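Side-chain contacts in ABC transporter, substrate binding protein (Polyamine) (Agrobacterium tumefaciens, PDB 4EUO), which binds gamma-aminobutyric acid as a periplasmic solute-binding protein and probably delivers it to an ABC transporter: residues K117-L122 / I143-L148; D150-D155 / L162-K167. One frame throughout, in Å; residues are numbered along the deposited sequence.

Contact 1: residues K117-L122 / I143-L148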
loop_
_atom_site.group_PDB
_atom_site.type_symbol
_atom_site.label_atom_id
_atom_site.label_comp_id
_atom_site.label_asym_id
_atom_site.label_seq_id
_atom_site.Cartn_x
_atom_site.Cartn_y
_atom_site.Cartn_z
ATOM N N LYS A 117 -10.141 18.481 4.286
ATOM C CA LYS A 117 -8.753 18.598 4.652
ATOM C C LYS A 117 -8.431 17.537 5.707
ATOM O O LYS A 117 -7.316 16.985 5.704
ATOM C CB LYS A 117 -8.498 20.008 5.233
ATOM C CG LYS A 117 -7.022 20.313 5.469
ATOM C CD LYS A 117 -6.790 21.715 6.041
ATOM C CE LYS A 117 -7.776 22.077 7.123
ATOM N NZ LYS A 117 -7.587 21.286 8.363
ATOM N N SER A 118 -9.354 17.295 6.637
ATOM C CA SER A 118 -9.139 16.363 7.730
ATOM C C SER A 118 -9.987 15.113 7.607
ATOM O O SER A 118 -10.967 15.094 6.858
ATOM C CB SER A 118 -9.441 17.066 9.046
ATOM O OG SER A 118 -10.834 17.328 9.061
ATOM N N TRP A 119 -9.667 14.078 8.423
ATOM C CA TRP A 119 -10.522 12.895 8.442
ATOM C C TRP A 119 -11.905 13.301 8.946
ATOM O O TRP A 119 -12.912 12.829 8.425
ATOM C CB TRP A 119 -9.931 11.778 9.328
ATOM C CG TRP A 119 -8.642 11.235 8.828
ATOM C CD1 TRP A 119 -7.433 11.302 9.460
ATOM C CD2 TRP A 119 -8.397 10.646 7.537
ATOM N NE1 TRP A 119 -6.448 10.754 8.666
ATOM C CE2 TRP A 119 -7.011 10.377 7.460
ATOM C CE3 TRP A 119 -9.209 10.341 6.434
ATOM C CZ2 TRP A 119 -6.432 9.759 6.336
ATOM C CZ3 TRP A 119 -8.620 9.777 5.305
ATOM C CH2 TRP A 119 -7.254 9.487 5.268
ATOM N N ALA A 120 -11.945 14.239 9.933
ATOM C CA ALA A 120 -13.256 14.718 10.392
ATOM C C ALA A 120 -14.057 15.323 9.234
ATOM O O ALA A 120 -15.245 15.006 9.102
ATOM C CB ALA A 120 -13.070 15.765 11.490
ATOM N N ASP A 121 -13.418 16.122 8.368
ATOM C CA ASP A 121 -14.125 16.684 7.215
ATOM C C ASP A 121 -14.655 15.580 6.304
ATOM O O ASP A 121 -15.793 15.638 5.818
ATOM C CB ASP A 121 -13.196 17.566 6.378
ATOM C CG ASP A 121 -12.656 18.818 7.049
ATOM O OD1 ASP A 121 -13.282 19.285 8.044
ATOM O OD2 ASP A 121 -11.625 19.326 6.583
ATOM N N LEU A 122 -13.792 14.552 6.059
ATOM C CA LEU A 122 -14.189 13.486 5.141
ATOM C C LEU A 122 -15.391 12.722 5.679
ATOM O O LEU A 122 -16.178 12.175 4.889
ATOM C CB LEU A 122 -12.976 12.547 4.932
ATOM C CG LEU A 122 -13.164 11.465 3.887
ATOM C CD1 LEU A 122 -13.487 12.053 2.499
ATOM C CD2 LEU A 122 -11.962 10.585 3.806
ATOM N N ILE A 143 -10.340 1.876 9.269
ATOM C CA ILE A 143 -10.753 1.863 10.674
ATOM C C ILE A 143 -10.016 2.977 11.425
ATOM O O ILE A 143 -10.635 3.714 12.189
ATOM C CB ILE A 143 -10.496 0.451 11.246
ATOM C CG1 ILE A 143 -11.554 -0.533 10.693
ATOM C CG2 ILE A 143 -10.493 0.480 12.804
ATOM C CD1 ILE A 143 -11.195 -1.988 10.809
ATOM N N GLU A 144 -8.706 3.120 11.203
ATOM C CA GLU A 144 -7.954 4.178 11.859
ATOM C C GLU A 144 -8.470 5.560 11.447
ATOM O O GLU A 144 -8.653 6.423 12.307
ATOM C CB GLU A 144 -6.459 4.069 11.523
ATOM C CG GLU A 144 -5.718 2.879 12.148
ATOM C CD GLU A 144 -5.811 1.543 11.439
ATOM O OE1 GLU A 144 -6.607 1.382 10.484
ATOM O OE2 GLU A 144 -5.026 0.650 11.839
ATOM N N ALA A 145 -8.775 5.763 10.167
ATOM C CA ALA A 145 -9.295 7.060 9.739
ATOM C C ALA A 145 -10.630 7.357 10.425
ATOM O O ALA A 145 -10.851 8.511 10.843
ATOM C CB ALA A 145 -9.444 7.084 8.229
ATOM N N ALA A 146 -11.523 6.359 10.545
ATOM C CA ALA A 146 -12.810 6.562 11.226
ATOM C C ALA A 146 -12.569 6.950 12.697
ATOM O O ALA A 146 -13.236 7.863 13.214
ATOM C CB ALA A 146 -13.618 5.275 11.154
ATOM N N LEU A 147 -11.617 6.305 13.362
ATOM C CA LEU A 147 -11.339 6.596 14.759
ATOM C C LEU A 147 -10.757 7.989 14.896
ATOM O O LEU A 147 -11.170 8.731 15.812
ATOM C CB LEU A 147 -10.415 5.517 15.337
ATOM C CG LEU A 147 -11.084 4.157 15.532
ATOM C CD1 LEU A 147 -10.060 3.052 15.648
ATOM C CD2 LEU A 147 -12.044 4.165 16.740
ATOM N N LEU A 148 -9.842 8.377 14.003
ATOM C CA LEU A 148 -9.282 9.735 14.028
ATOM C C LEU A 148 -10.364 10.753 13.774
ATOM O O LEU A 148 -10.385 11.785 14.464
ATOM C CB LEU A 148 -8.181 9.898 12.989
ATOM C CG LEU A 148 -6.930 9.034 13.213
ATOM C CD1 LEU A 148 -6.119 8.919 11.924
ATOM C CD2 LEU A 148 -6.074 9.561 14.362
#
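Trp-119 turns its CG away from its own carbonyl carbon (chi1 -65°), and Leu-148 does the same on helix 142-149 (chi1 -64°), each torsion placing CG beside its own backbone N; across this helix pair the indole and the isobutyl group lie alongside, pointing the same way. The contact is helix-to-helix packing in a periplasmic binding protein fold, where the short helix 119-122 leans its one large aromatic against a small residue of helix 142-149. Ala-145 is that residue. Its CB stands over the six-membered ring of Trp-119 as a CH-pi donor, 3.9 Å from the ring centroid and 17° off the normal, displaced toward the CE3 rim. A methyl group suits the place because it lets the backbones come close, with the CA atoms of Trp-119 and Ala-145 6.1 Å apart. Leu-148, almost one helical turn further on, reaches the five-membered part of the indole with its CD1, obliquely. Ile-222 of strand 215-229 touches all three residues, so the cluster also packs against the sheet. The one polar atom of the buried indole, NE1, is satisfied by the carbonyl O of Gln-220. The start of the short helix is held by a capping box, in which Ser-118 OG accepts from the backbone N of Asp-121 at 2.9 Å. Asp-121 OD2 accepts from two backbone donors, Lys-117 N on its anti lone pair at 2.9 Å and Ser-118 N from above the carboxylate plane at 3.0 Å; the Ser-118 bond completes the box.

Contact 2: residues D150-D155 / L162-K167. With SO4 (sulfate ion), chain F.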
loop_
_atom_site.group_PDB
_atom_site.type_symbol
_atom_site.label_atom_id
_atom_site.label_comp_id
_atom_site.label_asym_id
_atom_site.label_seq_id
_atom_site.Cartn_x
_atom_site.Cartn_y
_atom_site.Cartn_z
ATOM N N ASP A 150 -13.353 10.478 14.582
ATOM C CA ASP A 150 -14.181 10.440 15.789
ATOM C C ASP A 150 -13.444 10.992 17.019
ATOM O O ASP A 150 -13.946 10.838 18.136
ATOM C CB ASP A 150 -14.729 9.039 16.052
ATOM C CG ASP A 150 -15.941 9.021 16.951
ATOM O OD1 ASP A 150 -16.833 9.898 16.767
ATOM O OD2 ASP A 150 -16.049 8.086 17.757
ATOM N N GLY A 151 -12.278 11.582 16.828
ATOM C CA GLY A 151 -11.579 12.259 17.912
ATOM C C GLY A 151 -10.512 11.476 18.642
ATOM O O GLY A 151 -9.893 12.032 19.554
ATOM N N VAL A 152 -10.262 10.181 18.269
ATOM C CA VAL A 152 -9.165 9.400 18.877
ATOM C C VAL A 152 -7.839 10.030 18.463
ATOM O O VAL A 152 -7.649 10.333 17.283
ATOM C CB VAL A 152 -9.214 7.905 18.452
ATOM C CG1 VAL A 152 -8.039 7.109 19.045
ATOM C CG2 VAL A 152 -10.526 7.271 18.864
ATOM N N THR A 153 -6.919 10.237 19.431
ATOM C CA THR A 153 -5.633 10.823 19.080
ATOM C C THR A 153 -4.737 9.764 18.481
ATOM O O THR A 153 -4.903 8.566 18.768
ATOM C CB THR A 153 -5.012 11.575 20.249
ATOM O OG1 THR A 153 -4.734 10.636 21.275
ATOM C CG2 THR A 153 -5.909 12.691 20.765
ATOM N N ALA A 154 -3.805 10.189 17.656
ATOM C CA ALA A 154 -2.912 9.300 16.934
ATOM C C ALA A 154 -2.258 8.268 17.827
ATOM O O ALA A 154 -2.336 7.078 17.535
ATOM C CB ALA A 154 -1.865 10.102 16.197
ATOM N N ASP A 155 -1.716 8.696 18.973
ATOM C CA ASP A 155 -1.027 7.768 19.852
ATOM C C ASP A 155 -1.905 6.816 20.638
ATOM O O ASP A 155 -1.359 5.931 21.294
ATOM C CB ASP A 155 -0.004 8.492 20.761
ATOM C CG ASP A 155 -0.457 9.769 21.436
ATOM O OD1 ASP A 155 0.424 10.581 21.818
ATOM O OD2 ASP A 155 -1.690 9.986 21.547
ATOM N N LEU A 162 -13.015 -1.395 17.530
ATOM C CA LEU A 162 -13.731 -1.703 16.301
ATOM C C LEU A 162 -15.174 -1.245 16.346
ATOM O O LEU A 162 -15.646 -0.654 15.371
ATOM C CB LEU A 162 -13.621 -3.185 15.933
ATOM C CG LEU A 162 -12.218 -3.716 15.687
ATOM C CD1 LEU A 162 -12.271 -5.186 15.285
ATOM C CD2 LEU A 162 -11.492 -2.928 14.582
ATOM N N ASP A 163 -15.863 -1.419 17.493
ATOM C CA ASP A 163 -17.256 -0.991 17.613
ATOM C C ASP A 163 -17.374 0.487 17.395
ATOM O O ASP A 163 -18.267 0.934 16.669
ATOM C CB ASP A 163 -17.806 -1.382 18.991
ATOM C CG ASP A 163 -18.179 -2.846 19.141
ATOM O OD1 ASP A 163 -18.236 -3.560 18.109
ATOM O OD2 ASP A 163 -18.432 -3.277 20.288
ATOM N N ARG A 164 -16.434 1.256 17.949
ATOM C CA ARG A 164 -16.475 2.698 17.791
ATOM C C ARG A 164 -16.218 3.074 16.316
ATOM O O ARG A 164 -16.883 3.953 15.769
ATOM C CB ARG A 164 -15.433 3.334 18.704
ATOM C CG ARG A 164 -15.359 4.833 18.616
ATOM C CD ARG A 164 -14.380 5.365 19.633
ATOM N NE ARG A 164 -14.279 6.816 19.545
ATOM C CZ ARG A 164 -13.635 7.571 20.441
ATOM N NH1 ARG A 164 -12.999 7.006 21.464
ATOM N NH2 ARG A 164 -13.620 8.893 20.317
ATOM N N ALA A 165 -15.237 2.414 15.670
ATOM C CA ALA A 165 -14.940 2.685 14.273
ATOM C C ALA A 165 -16.140 2.377 13.396
ATOM O O ALA A 165 -16.473 3.180 12.515
ATOM C CB ALA A 165 -13.741 1.870 13.818
ATOM N N PHE A 166 -16.802 1.237 13.621
ATOM C CA PHE A 166 -17.949 0.867 12.796
ATOM C C PHE A 166 -19.130 1.809 13.023
ATOM O O PHE A 166 -19.825 2.162 12.063
ATOM C CB PHE A 166 -18.342 -0.591 13.083
ATOM C CG PHE A 166 -17.325 -1.636 12.668
ATOM C CD1 PHE A 166 -16.632 -1.526 11.467
ATOM C CD2 PHE A 166 -17.098 -2.758 13.452
ATOM C CE1 PHE A 166 -15.691 -2.508 11.087
ATOM C CE2 PHE A 166 -16.183 -3.745 13.060
ATOM C CZ PHE A 166 -15.460 -3.593 11.895
ATOM N N LYS A 167 -19.331 2.268 14.286
ATOM C CA LYS A 167 -20.402 3.255 14.518
ATOM C C LYS A 167 -20.121 4.549 13.762
ATOM O O LYS A 167 -21.040 5.135 13.188
ATOM C CB LYS A 167 -20.550 3.555 16.017
ATOM C CG LYS A 167 -21.243 2.413 16.744
ATOM C CD LYS A 167 -21.420 2.676 18.237
ATOM C CE LYS A 167 -22.189 1.568 18.916
ATOM N NZ LYS A 167 -22.269 1.777 20.390
HETATM S S SO4 F . -13.966 -4.071 20.075
HETATM O O1 SO4 F . -13.908 -5.507 19.929
HETATM O O2 SO4 F . -14.053 -3.731 21.519
HETATM O O3 SO4 F . -12.768 -3.446 19.509
HETATM O O4 SO4 F . -15.141 -3.631 19.348
HETATM O O HOH W 1 -18.082 6.273 16.976
#
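Charge carries most of this contact: the guanidinium of Arg-164 grips Asp-150 side-on with two nitrogens. Arg-164 NE makes a salt bridge to Asp-150 OD2 at 2.8 Å, on the anti side of the carboxylate and with an N-H...O angle of 159°. Arg-164 NH2 donates to the main-chain O of Asp-150 at 2.9 Å, from above the carbonyl plane. Arginine suits the place because NE and NH2 present two N-H donors along one edge of a flat group, close enough to serve a side-chain and a main-chain oxygen of the same residue; its chain, extended from CG to NE, spans the gap. The carboxylate and guanidinium planes stand 89° apart, so the acid meets the arginine's edge without lying flat with it. A water adds a further link, donating to Asp-150 OD2 and to the carbonyl O of Arg-164.

The apolar part comes from Val-152, whose CG2 sits over the centre of one guanidinium face, 3.5 Å from Arg-164 CZ.

Between Asp-150 and Val-152 in the chain, Gly-151, at positive phi, is the C-prime residue of the Schellman motif that ends helix 142-149; glycine suits these backbone angles because it has no CB to meet the preceding carbonyl O.

Anion binding marks the helix start: a sulfate, probably from the crystallisation liquor, accepts from Leu-162 N and Asp-163 N, and also from Arg-307.

The arginine thus ties the loop after helix 142-149 to helix 162-170, whose Phe-166 stacks on Trp-311 of helix 301-313.

How the contacts relate
Helix 142-149 joins the two contacts, whose centres are 9 Å apart. Contact 1 uses the side of this helix that bears Ala-145 and Leu-148, while contact 2 begins where the helix ends. The Schellman turn makes the junction directly, with Leu-147 O probably accepting a hydrogen bond from Val-152 N at 3.0 Å. Helix 162-170 then packs back on the same helix: Ala-146 CB lies 3.8 Å from Ala-165 O. Contact 1 is buried and contact 2 lies at the surface, their centres 18 and 21 Å from the centre of the chain. Neither includes a residue of the ligand pocket; the Trp-119 side chain is about 14 Å from the bound gamma-aminobutyric acid.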